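Local coordinates for protein 11R-lipoxygenase (Gersemia fruticosa, PDB 3VF1) that is a calcium-dependent, iron-containing lipoxygenase that probably inserts both atoms of molecular oxygen into polyunsaturated fatty acids, at residues M429-N432 with T433-R436. Numbering follows the deposited sequence.
Sequences MAIN and TLGR
Arg436 folds back over the helix turn it belongs to, laying one face of its guanidinium on the carbonyl oxygen of Asn432, which sits 3.6 Å above the plane of the group and over its centre. The bend that brings it there is at the third torsion (chi3 -77°), and it also sets Arg436 NH2 3.9 Å from Asn432 CB. The same Asn432 O accepts the backbone bond from Arg436 N at 2.9 Å, so one oxygen is hydrogen-bonded to the main chain of Arg436 and packed against the face of its guanidinium. Nearly a turn earlier, Met429 O accepts two hydrogen bonds. Thr433 N and Thr433 OG1 reach it from opposite faces of its carbonyl plane, and the OG1 bond, the shorter at 2.8 Å, follows from a first torsion of -62°, which sets the hydroxyl beside its own backbone N. The turn thus illustrates how a helical threonine hydroxyl can add to the i to i+4 backbone bond on the same carbonyl, here in the alpha helix 428-438, buried in the lipoxygenase catalytic domain and packed against the long helix 369-410, which carries the iron ligands His392 and His397. On another side of the turn Ile431 CD1 comes within 4.2 Å of Leu434 CD2, while the Ile431 side chain also touches His397. What positions the polar ends lies on the long helix: Glu401 forms a salt bridge with Arg436 NH2 through OE2 and accepts a hydrogen bond from Asn432 ND2 through OE1, and that amide nitrogen also donates to His397 O. With leucine in place of Arg436, the Glu401 carboxylate would probably be left without its cationic mate, though still hydrogen-bonded to Asn432 ND2, and Asn432 O would lose the flat charged group that lies over it.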
# COMPACT_ATOMS: atom_id res chain seq x y z
N MET A 429 7.98 5.31 3.62
CA MET A 429 9.17 5.12 4.43
C MET A 429 8.85 5.26 5.92
O MET A 429 9.33 4.48 6.74
CB MET A 429 10.27 6.10 4.03
CG MET A 429 11.10 5.65 2.83
SD MET A 429 12.40 6.81 2.37
CE MET A 429 11.44 8.19 1.78
N ALA A 430 8.04 6.26 6.25
CA ALA A 430 7.65 6.48 7.64
C ALA A 430 6.92 5.27 8.22
O ALA A 430 7.31 4.75 9.27
CB ALA A 430 6.77 7.72 7.75
N ILE A 431 5.88 4.81 7.53
CA ILE A 431 5.05 3.72 8.04
C ILE A 431 5.81 2.40 8.13
O ILE A 431 5.60 1.62 9.05
CB ILE A 431 3.77 3.51 7.19
CG1 ILE A 431 2.84 2.50 7.86
CG2 ILE A 431 4.13 3.04 5.79
CD1 ILE A 431 2.42 2.88 9.27
N ASN A 432 6.70 2.16 7.17
CA ASN A 432 7.48 0.92 7.16
C ASN A 432 8.53 0.89 8.27
O ASN A 432 8.84 -0.17 8.80
CB ASN A 432 8.16 0.72 5.81
CG ASN A 432 7.21 0.18 4.76
OD1 ASN A 432 6.00 0.16 4.95
ND2 ASN A 432 7.76 -0.27 3.64
N THR A 433 9.07 2.05 8.61
CA THR A 433 10.03 2.15 9.70
C THR A 433 9.33 1.82 11.00
O THR A 433 9.88 1.13 11.86
CB THR A 433 10.66 3.55 9.79
OG1 THR A 433 11.38 3.84 8.59
CG2 THR A 433 11.61 3.63 10.97
N LEU A 434 8.11 2.32 11.15
CA LEU A 434 7.29 2.00 12.31
C LEU A 434 6.93 0.52 12.30
O LEU A 434 6.99 -0.15 13.33
CB LEU A 434 6.01 2.84 12.31
CG LEU A 434 5.07 2.64 13.50
CD1 LEU A 434 5.69 3.21 14.77
CD2 LEU A 434 3.72 3.28 13.22
N GLY A 435 6.57 0.01 11.13
CA GLY A 435 6.22 -1.39 10.97
C GLY A 435 7.35 -2.31 11.39
O GLY A 435 7.12 -3.33 12.04
N ARG A 436 8.57 -1.94 11.04
CA ARG A 436 9.74 -2.75 11.38
C ARG A 436 9.97 -2.84 12.89
O ARG A 436 10.74 -3.66 13.36
CB ARG A 436 10.99 -2.21 10.69
CG ARG A 436 11.19 -2.75 9.28
CD ARG A 436 12.50 -2.26 8.67
NE ARG A 436 12.42 -0.88 8.22
CZ ARG A 436 11.95 -0.49 7.03
NH1 ARG A 436 11.50 -1.39 6.16
NH2 ARG A 436 11.92 0.79 6.72